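Local coordinates for protein glyoxalase 3 (Candida albicans, PDB 4LRU) that converts the toxic metabolite methylglyoxal to D-lactate in a single step that needs no glutathione, at residues 34-39 / 225-230; 47-53 / 86-92; 92-97 / 120-124. All coordinates share one frame; numbering follows the deposited sequence.

Contact 1 (34-39 / 225-230); sequences HPFEVF and AVKTAE
With chi1 at 169°, Val-38 CG1 stands anti to the backbone N and is aimed at the partner helix, 3.6 Å from Ala-229 CB; the same torsion carries the other branch, CG2, toward CG1 of Val-226. Phe-39, one residue on, swings its ring back beside its own backbone N, which brings the CZ side of the ring over the same alanine. Ala-229 CB sits 4.2 Å from the centroid of the Phe-39 ring and 25° off its normal, a CH-pi contact over one face but displaced toward the rim. Pro-35 completes the group, its CB 4.1 Å from Ala-229 CB. One small methyl is thus held among three larger side chains, and alanine suits the place because the helix axes approach to 8.4 Å, crossing at -38°.

A turn earlier, Ala-225 plays a similar part: its CB meets Pro-35 CD and His-34 CB, lying near the plane of the His-34 ring at its edge. A proline N has no hydrogen to donate, so the bond to the preceding turn is missing at Pro-35 and the helix is kinked there. Val-226 CG2 lies 3.7 Å from His-34 ND1, an oblique approach. The ring's polar edge is bridged instead by a water, lying in the ring plane 2.8 Å from His-34 ND1 and accepting from Val-226 N, a backbone donor in the first turn of its helix. The other ring nitrogen is bonded to Asp-71, so both are engaged.

Helices 29-42 and 225-236 pack side by side against the central sheet: Pro-35 and Thr-228 both touch Phe-104 of strand 102-105, Phe-39 reaches Ile-46 of strand 45-50, and Val-38 and Phe-39 continue the helix pairing onto Ile-233.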
loop_
_atom_site.group_PDB
_atom_site.type_symbol
_atom_site.label_atom_id
_atom_site.label_comp_id
_atom_site.label_asym_id
_atom_site.label_seq_id
_atom_site.Cartn_x
_atom_site.Cartn_y
_atom_site.Cartn_z
ATOM N N HIS A 34 -2.363 -10.638 0.629
ATOM C CA HIS A 34 -1.037 -11.240 0.594
ATOM C C HIS A 34 -0.125 -10.709 1.700
ATOM O O HIS A 34 0.456 -11.505 2.452
ATOM C CB HIS A 34 -0.383 -11.085 -0.783
ATOM C CG HIS A 34 -1.004 -11.941 -1.840
ATOM N ND1 HIS A 34 -0.639 -11.861 -3.165
ATOM C CD2 HIS A 34 -1.953 -12.904 -1.771
ATOM C CE1 HIS A 34 -1.336 -12.732 -3.867
ATOM N NE2 HIS A 34 -2.131 -13.390 -3.043
ATOM N N PRO A 35 -0.021 -9.372 1.841
ATOM C CA PRO A 35 0.855 -8.891 2.902
ATOM C C PRO A 35 0.333 -9.257 4.282
ATOM O O PRO A 35 1.115 -9.591 5.173
ATOM C CB PRO A 35 0.897 -7.373 2.673
ATOM C CG PRO A 35 0.560 -7.204 1.225
ATOM C CD PRO A 35 -0.434 -8.285 0.937
ATOM N N PHE A 36 -0.988 -9.223 4.473
ATOM C CA PHE A 36 -1.564 -9.678 5.733
ATOM C C PHE A 36 -1.058 -11.084 6.051
ATOM O O PHE A 36 -0.608 -11.371 7.164
ATOM C CB PHE A 36 -3.103 -9.664 5.682
ATOM C CG PHE A 36 -3.752 -10.184 6.941
ATOM C CD1 PHE A 36 -3.946 -9.356 8.038
ATOM C CD2 PHE A 36 -4.110 -11.522 7.054
ATOM C CE1 PHE A 36 -4.530 -9.839 9.193
ATOM C CE2 PHE A 36 -4.680 -12.014 8.215
ATOM C CZ PHE A 36 -4.886 -11.171 9.288
ATOM N N GLU A 37 -1.133 -11.970 5.072
ATOM C CA GLU A 37 -0.773 -13.366 5.327
ATOM C C GLU A 37 0.730 -13.531 5.573
ATOM O O GLU A 37 1.129 -14.346 6.405
ATOM C CB GLU A 37 -1.249 -14.269 4.189
ATOM C CG GLU A 37 -2.756 -14.493 4.162
ATOM C CD GLU A 37 -3.204 -15.359 5.314
ATOM O OE1 GLU A 37 -3.009 -16.597 5.243
ATOM O OE2 GLU A 37 -3.732 -14.816 6.297
ATOM N N VAL A 38 1.554 -12.794 4.837
ATOM C CA VAL A 38 3.009 -12.869 5.024
ATOM C C VAL A 38 3.364 -12.440 6.449
ATOM O O VAL A 38 4.096 -13.127 7.160
ATOM C CB VAL A 38 3.748 -11.988 4.012
ATOM C CG1 VAL A 38 5.217 -11.847 4.377
ATOM C CG2 VAL A 38 3.591 -12.582 2.626
ATOM N N PHE A 39 2.832 -11.299 6.865
ATOM C CA PHE A 39 3.105 -10.792 8.200
ATOM C C PHE A 39 2.483 -11.676 9.289
ATOM O O PHE A 39 3.069 -11.847 10.357
ATOM C CB PHE A 39 2.615 -9.354 8.314
ATOM C CG PHE A 39 3.350 -8.377 7.426
ATOM C CD1 PHE A 39 4.729 -8.364 7.350
ATOM C CD2 PHE A 39 2.649 -7.413 6.725
ATOM C CE1 PHE A 39 5.392 -7.458 6.547
ATOM C CE2 PHE A 39 3.302 -6.500 5.925
ATOM C CZ PHE A 39 4.678 -6.506 5.842
ATOM N N ALA A 225 3.128 -8.083 -4.395
ATOM C CA ALA A 225 2.720 -7.826 -3.025
ATOM C C ALA A 225 3.385 -8.765 -2.020
ATOM O O ALA A 225 3.828 -8.319 -0.955
ATOM C CB ALA A 225 1.202 -7.875 -2.899
ATOM N N VAL A 226 3.447 -10.060 -2.332
ATOM C CA VAL A 226 4.127 -11.002 -1.462
ATOM C C VAL A 226 5.579 -10.564 -1.268
ATOM O O VAL A 226 6.063 -10.456 -0.137
ATOM C CB VAL A 226 4.063 -12.454 -1.981
ATOM C CG1 VAL A 226 5.003 -13.336 -1.185
ATOM C CG2 VAL A 226 2.654 -13.004 -1.886
ATOM N N LYS A 227 6.276 -10.302 -2.367
ATOM C CA LYS A 227 7.696 -9.995 -2.292
ATOM C C LYS A 227 7.903 -8.697 -1.521
ATOM O O LYS A 227 8.878 -8.565 -0.797
ATOM C CB LYS A 227 8.301 -9.889 -3.696
ATOM C CG LYS A 227 9.829 -9.884 -3.704
ATOM C CD LYS A 227 10.379 -9.799 -5.121
ATOM C CE LYS A 227 11.894 -10.020 -5.152
ATOM N NZ LYS A 227 12.641 -8.903 -4.501
ATOM N N THR A 228 6.990 -7.734 -1.674
ATOM C CA THR A 228 7.122 -6.464 -0.957
ATOM C C THR A 228 7.087 -6.729 0.547
ATOM O O THR A 228 7.945 -6.246 1.287
ATOM C CB THR A 228 6.034 -5.443 -1.333
ATOM O OG1 THR A 228 5.990 -5.268 -2.757
ATOM C CG2 THR A 228 6.327 -4.100 -0.696
ATOM N N ALA A 229 6.126 -7.530 0.994
ATOM C CA ALA A 229 6.044 -7.910 2.401
ATOM C C ALA A 229 7.269 -8.681 2.879
ATOM O O ALA A 229 7.793 -8.415 3.963
ATOM C CB ALA A 229 4.784 -8.709 2.664
ATOM N N GLU A 230 7.737 -9.633 2.076
ATOM C CA GLU A 230 8.918 -10.398 2.440
ATOM C C GLU A 230 10.115 -9.468 2.542
ATOM O O GLU A 230 10.946 -9.622 3.438
ATOM C CB GLU A 230 9.194 -11.508 1.416
ATOM C CG GLU A 230 8.130 -12.593 1.375
ATOM C CD GLU A 230 8.426 -13.645 0.307
ATOM O OE1 GLU A 230 9.129 -13.305 -0.673
ATOM O OE2 GLU A 230 7.957 -14.804 0.444
HETATM O O HOH W 1 1.561 -10.922 -4.654
#

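Contact 2 (47-53 / 86-92); sequences QLASETG and LKNLKKA
The side chains of Gln-47 and Asn-88 cross at about a right angle, their amide planes 45° apart, yet what Gln-47 grips is the backbone of Asn-88. Its NE2 donates to Asn-88 O at 3.0 Å, and with its second hydrogen to its own neighbour Leu-48 O at 2.9 Å; both acceptors lie close to the amide plane, so the two bonds fix the rotation of the group. The bend at chi2 (68°) folds the amide back to this position. Lys-90 NZ reaches Asn-88 O from the opposite face of that carbonyl, and the Lys-90 side chain, its CG 3.6 Å from Gln-47 NE2, runs across that of Gln-47 at about a right angle. A water joins Gln-47 OE1 to Lys-90 NZ. A glutamine suits this corner because it can donate two bonds and accept a third.

Leucines meet on the other face of the strand pair: Leu-48 CD2 touches Leu-86 CD2 at 3.5 Å, obliquely, while Leu-48 CB rests on Leu-89 CD1. Between these layers the parallel ladder runs through Lys-90 N to Leu-48 O, Ser-50 N to Lys-90 O (3.2 Å) and Ala-92 N to Ser-50 O. Gly-53, at phi +80°, has no side chain to jam against the preceding carbonyl, and its backbone N lies 3.6 Å from Lys-91 CA. A water links Gly-53 O to Leu-89 O.

Strand 90-91 is the outermost strand on this side of the central sheet; its partner 45-50 bonds on its other edge to strand 6-10 through Gln-47 and Ala-49, and helix 81-87 leads into strand 90-91.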
loop_
_atom_site.group_PDB
_atom_site.type_symbol
_atom_site.label_atom_id
_atom_site.label_comp_id
_atom_site.label_asym_id
_atom_site.label_seq_id
_atom_site.Cartn_x
_atom_site.Cartn_y
_atom_site.Cartn_z
ATOM N N GLN A 47 -2.786 -4.548 12.178
ATOM C CA GLN A 47 -3.943 -3.661 12.299
ATOM C C GLN A 47 -4.257 -3.049 10.936
ATOM O O GLN A 47 -3.452 -2.296 10.368
ATOM C CB GLN A 47 -3.656 -2.534 13.299
ATOM C CG GLN A 47 -4.775 -1.500 13.405
ATOM C CD GLN A 47 -6.033 -2.072 14.044
ATOM O OE1 GLN A 47 -6.053 -2.413 15.229
ATOM N NE2 GLN A 47 -7.094 -2.187 13.253
ATOM N N LEU A 48 -5.427 -3.362 10.398
ATOM C CA LEU A 48 -5.883 -2.710 9.187
ATOM C C LEU A 48 -6.454 -1.330 9.547
ATOM O O LEU A 48 -7.130 -1.170 10.578
ATOM C CB LEU A 48 -6.950 -3.552 8.483
ATOM C CG LEU A 48 -6.436 -4.731 7.649
ATOM C CD1 LEU A 48 -5.657 -5.690 8.524
ATOM C CD2 LEU A 48 -7.581 -5.453 6.942
ATOM N N ALA A 49 -6.211 -0.347 8.690
ATOM C CA ALA A 49 -6.753 1.001 8.889
ATOM C C ALA A 49 -6.986 1.666 7.547
ATOM O O ALA A 49 -6.232 1.443 6.588
ATOM C CB ALA A 49 -5.803 1.847 9.713
ATOM N N SER A 50 -8.005 2.519 7.490
ATOM C CA SER A 50 -8.105 3.504 6.423
ATOM C C SER A 50 -8.312 4.884 7.034
ATOM O O SER A 50 -8.539 5.025 8.239
ATOM C CB SER A 50 -9.259 3.175 5.475
ATOM O OG SER A 50 -10.510 3.451 6.078
ATOM N N GLU A 51 -8.261 5.919 6.205
ATOM C CA GLU A 51 -8.333 7.273 6.739
ATOM C C GLU A 51 -9.715 7.602 7.334
ATOM O O GLU A 51 -9.847 8.475 8.206
ATOM C CB GLU A 51 -7.928 8.280 5.659
ATOM C CG GLU A 51 -7.626 9.681 6.185
ATOM C CD GLU A 51 -6.378 9.777 7.058
ATOM O OE1 GLU A 51 -5.618 8.787 7.160
ATOM O OE2 GLU A 51 -6.168 10.840 7.673
ATOM N N THR A 52 -10.740 6.871 6.911
ATOM C CA THR A 52 -12.094 7.089 7.396
ATOM C C THR A 52 -12.638 5.941 8.257
ATOM O O THR A 52 -13.715 6.062 8.846
ATOM C CB THR A 52 -13.051 7.232 6.221
ATOM O OG1 THR A 52 -12.966 6.034 5.432
ATOM C CG2 THR A 52 -12.662 8.431 5.378
ATOM N N GLY A 53 -11.931 4.811 8.272
ATOM C CA GLY A 53 -12.490 3.579 8.804
ATOM C C GLY A 53 -13.413 2.817 7.871
ATOM O O GLY A 53 -14.022 1.811 8.269
ATOM N N LEU A 86 -10.473 -7.547 8.947
ATOM C CA LEU A 86 -11.325 -6.576 8.264
ATOM C C LEU A 86 -12.409 -6.048 9.190
ATOM O O LEU A 86 -12.666 -4.846 9.219
ATOM C CB LEU A 86 -11.972 -7.169 7.008
ATOM C CG LEU A 86 -11.062 -7.349 5.803
ATOM C CD1 LEU A 86 -11.800 -8.168 4.759
ATOM C CD2 LEU A 86 -10.607 -6.008 5.240
ATOM N N LYS A 87 -13.040 -6.936 9.956
ATOM C CA LYS A 87 -14.008 -6.513 10.958
ATOM C C LYS A 87 -13.395 -5.568 11.995
ATOM O O LYS A 87 -14.082 -4.702 12.534
ATOM C CB LYS A 87 -14.616 -7.731 11.650
ATOM C CG LYS A 87 -15.753 -7.404 12.602
ATOM C CD LYS A 87 -16.357 -8.666 13.198
ATOM C CE LYS A 87 -17.259 -8.350 14.383
ATOM N NZ LYS A 87 -18.109 -7.147 14.152
ATOM N N ASN A 88 -12.104 -5.736 12.264
ATOM C CA ASN A 88 -11.396 -4.943 13.266
ATOM C C ASN A 88 -10.726 -3.704 12.666
ATOM O O ASN A 88 -9.988 -3.007 13.361
ATOM C CB ASN A 88 -10.328 -5.817 13.929
ATOM C CG ASN A 88 -9.835 -5.258 15.253
ATOM O OD1 ASN A 88 -10.623 -4.822 16.099
ATOM N ND2 ASN A 88 -8.515 -5.283 15.447
ATOM N N LEU A 89 -10.947 -3.453 11.378
ATOM C CA LEU A 89 -10.376 -2.288 10.710
ATOM C C LEU A 89 -10.778 -0.991 11.415
ATOM O O LEU A 89 -11.929 -0.804 11.781
ATOM C CB LEU A 89 -10.835 -2.241 9.251
ATOM C CG LEU A 89 -10.193 -1.143 8.395
ATOM C CD1 LEU A 89 -9.990 -1.599 6.962
ATOM C CD2 LEU A 89 -11.031 0.127 8.440
ATOM N N LYS A 90 -9.817 -0.094 11.594
ATOM C CA LYS A 90 -10.080 1.145 12.324
ATOM C C LYS A 90 -9.861 2.386 11.477
ATOM O O LYS A 90 -9.142 2.365 10.476
ATOM C CB LYS A 90 -9.229 1.229 13.592
ATOM C CG LYS A 90 -9.528 0.154 14.630
ATOM C CD LYS A 90 -10.902 0.296 15.253
ATOM C CE LYS A 90 -11.051 -0.554 16.513
ATOM N NZ LYS A 90 -10.969 -2.017 16.227
ATOM N N LYS A 91 -10.483 3.480 11.895
ATOM C CA LYS A 91 -10.151 4.792 11.360
ATOM C C LYS A 91 -8.789 5.216 11.915
ATOM O O LYS A 91 -8.549 5.095 13.116
ATOM C CB LYS A 91 -11.240 5.796 11.768
ATOM C CG LYS A 91 -11.114 7.154 11.105
ATOM C CD LYS A 91 -12.390 7.965 11.268
ATOM C CE LYS A 91 -12.640 8.340 12.721
ATOM N NZ LYS A 91 -13.810 9.257 12.845
ATOM N N ALA A 92 -7.895 5.694 11.051
ATOM C CA ALA A 92 -6.502 5.953 11.458
ATOM C C ALA A 92 -6.408 6.887 12.666
ATOM O O ALA A 92 -5.580 6.684 13.552
ATOM C CB ALA A 92 -5.682 6.494 10.293
HETATM O O HOH W 2 -8.127 -2.220 16.860
HETATM O O HOH W 3 -13.882 1.036 10.957
#

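Contact 3 (92-97 / 120-124); sequences ASDLDP and DLQKI
Ile-124, followed outward from its backbone, meets the loop 92-97 in stages. CB stands 4.5 Å from Pro-97 CB. Chi1 of -56° sets CG1 opposite the carbonyl carbon, and this atom rests on Pro-97 CB at 4.0 Å. An extended chi2 (177°) then carries CD1 up to both Leu-95 CD1, at 4.4 Å, and Ala-92 CB, at 4.3 Å. The branched, unbent chain spans the loop from its proline to its short 3-10 turn, and the compact, puckered proline ring offers an apolar surface, with Lys-123 CG alongside Pro-97 CG.

One helical turn back, Ala-92 CB fits against Asp-120 CB and, at 3.8 Å, Leu-121 CD2; the small methyl lets the 3-10 turn and the helix come close. At the rim, Asp-120 OD2 lies 3.3 Å from Ser-93 CB and accepts a hydrogen bond from a water that in turn accepts from Ser-93 N, 2.9 Å away.

Leu-95, Leu-121 and Ile-124 all reach Leu-8 of strand 6-10. The arrangement is that of an alpha/beta sandwich, the DJ-1/PfpI fold, in which a surface helix and an inter-strand loop together cover one face of the largely parallel central sheet.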
loop_
_atom_site.group_PDB
_atom_site.type_symbol
_atom_site.label_atom_id
_atom_site.label_comp_id
_atom_site.label_asym_id
_atom_site.label_seq_id
_atom_site.Cartn_x
_atom_site.Cartn_y
_atom_site.Cartn_z
ATOM N N ALA A 92 -7.895 5.694 11.051
ATOM C CA ALA A 92 -6.502 5.953 11.458
ATOM C C ALA A 92 -6.408 6.887 12.666
ATOM O O ALA A 92 -5.580 6.684 13.552
ATOM C CB ALA A 92 -5.682 6.494 10.293
ATOM N N SER A 93 -7.261 7.909 12.713
ATOM C CA SER A 93 -7.209 8.883 13.802
ATOM C C SER A 93 -7.563 8.276 15.163
ATOM O O SER A 93 -7.246 8.862 16.198
ATOM C CB SER A 93 -8.150 10.048 13.511
ATOM O OG SER A 93 -9.478 9.597 13.512
ATOM N N ASP A 94 -8.242 7.127 15.165
ATOM C CA ASP A 94 -8.569 6.435 16.409
ATOM C C ASP A 94 -7.413 5.580 16.948
ATOM O O ASP A 94 -7.540 4.958 18.004
ATOM C CB ASP A 94 -9.812 5.559 16.253
ATOM C CG ASP A 94 -11.077 6.370 16.058
ATOM O OD1 ASP A 94 -11.175 7.461 16.669
ATOM O OD2 ASP A 94 -11.954 5.909 15.302
ATOM N N LEU A 95 -6.282 5.580 16.251
ATOM C CA LEU A 95 -5.132 4.767 16.646
ATOM C C LEU A 95 -4.028 5.636 17.215
ATOM O O LEU A 95 -3.951 6.825 16.920
ATOM C CB LEU A 95 -4.602 4.020 15.420
ATOM C CG LEU A 95 -5.618 3.101 14.740
ATOM C CD1 LEU A 95 -5.003 2.495 13.489
ATOM C CD2 LEU A 95 -6.132 2.013 15.672
ATOM N N ASP A 96 -3.160 5.037 18.029
ATOM C CA ASP A 96 -1.945 5.706 18.504
ATOM C C ASP A 96 -0.792 5.415 17.558
ATOM O O ASP A 96 -0.338 4.274 17.473
ATOM C CB ASP A 96 -1.581 5.218 19.914
ATOM C CG ASP A 96 -0.371 5.946 20.499
ATOM O OD1 ASP A 96 0.399 6.558 19.723
ATOM O OD2 ASP A 96 -0.194 5.913 21.742
ATOM N N PRO A 97 -0.307 6.446 16.850
ATOM C CA PRO A 97 0.719 6.182 15.840
ATOM C C PRO A 97 1.979 5.523 16.407
ATOM O O PRO A 97 2.672 4.816 15.667
ATOM C CB PRO A 97 1.049 7.567 15.272
ATOM C CG PRO A 97 0.018 8.497 15.811
ATOM C CD PRO A 97 -0.524 7.882 17.067
ATOM N N ASP A 120 -3.553 11.388 8.823
ATOM C CA ASP A 120 -3.433 10.467 9.962
ATOM C C ASP A 120 -2.619 9.208 9.610
ATOM O O ASP A 120 -1.683 8.835 10.347
ATOM C CB ASP A 120 -4.813 10.076 10.488
ATOM C CG ASP A 120 -5.538 11.240 11.145
ATOM O OD1 ASP A 120 -4.896 11.942 11.963
ATOM O OD2 ASP A 120 -6.753 11.422 10.878
ATOM N N LEU A 121 -2.955 8.550 8.501
ATOM C CA LEU A 121 -2.123 7.444 8.010
ATOM C C LEU A 121 -0.688 7.911 7.791
ATOM O O LEU A 121 0.270 7.200 8.138
ATOM C CB LEU A 121 -2.680 6.893 6.691
ATOM C CG LEU A 121 -3.926 6.029 6.838
ATOM C CD1 LEU A 121 -4.468 5.635 5.486
ATOM C CD2 LEU A 121 -3.607 4.788 7.664
ATOM N N GLN A 122 -0.530 9.095 7.201
ATOM C CA GLN A 122 0.805 9.622 6.945
ATOM C C GLN A 122 1.591 9.817 8.237
ATOM O O GLN A 122 2.814 9.580 8.272
ATOM C CB GLN A 122 0.728 10.917 6.140
ATOM C CG GLN A 122 0.386 10.684 4.673
ATOM C CD GLN A 122 0.308 11.968 3.886
ATOM O OE1 GLN A 122 -0.142 12.992 4.408
ATOM N NE2 GLN A 122 0.772 11.943 2.645
ATOM N N LYS A 123 0.902 10.259 9.289
ATOM C CA LYS A 123 1.529 10.462 10.588
ATOM C C LYS A 123 1.978 9.124 11.177
ATOM O O LYS A 123 3.043 9.030 11.776
ATOM C CB LYS A 123 0.570 11.179 11.551
ATOM C CG LYS A 123 1.131 11.396 12.951
ATOM C CD LYS A 123 2.288 12.380 12.922
ATOM C CE LYS A 123 2.779 12.743 14.314
ATOM N NZ LYS A 123 4.060 13.513 14.278
ATOM N N ILE A 124 1.185 8.075 10.973
ATOM C CA ILE A 124 1.628 6.732 11.387
ATOM C C ILE A 124 2.893 6.333 10.611
ATOM O O ILE A 124 3.886 5.885 11.207
ATOM C CB ILE A 124 0.533 5.660 11.248
ATOM C CG1 ILE A 124 -0.704 6.076 12.047
ATOM C CG2 ILE A 124 1.093 4.301 11.689
ATOM C CD1 ILE A 124 -1.890 5.138 11.925
HETATM O O HOH W 4 -8.290 9.215 10.319
#

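Overall arrangement
Contacts 2 and 3 adjoin, their centres 10 Å apart, and share Ala-92. Glu-51 ties them: its OE2 probably bonds to Asp-120 N at 2.9 Å and its OE1 to Leu-121 N at 3.0 Å, anchoring the start of helix 119-130 to the chain just beyond strand 45-50. Contact 1, 18 Å from contact 2 between centres, meets it through Phe-36 CD1 and Leu-48 CD1, 4.1 Å apart; contact 3 is about 12 Å away between nearest atoms. Contact 1 lies nearest the inferred active site, the Ala-225 side chain about 8 Å from that of Cys-139, and its Val-38 side chain is about 4 Å from a bound 1,2-ethanediol, probably from the crystallisation liquor.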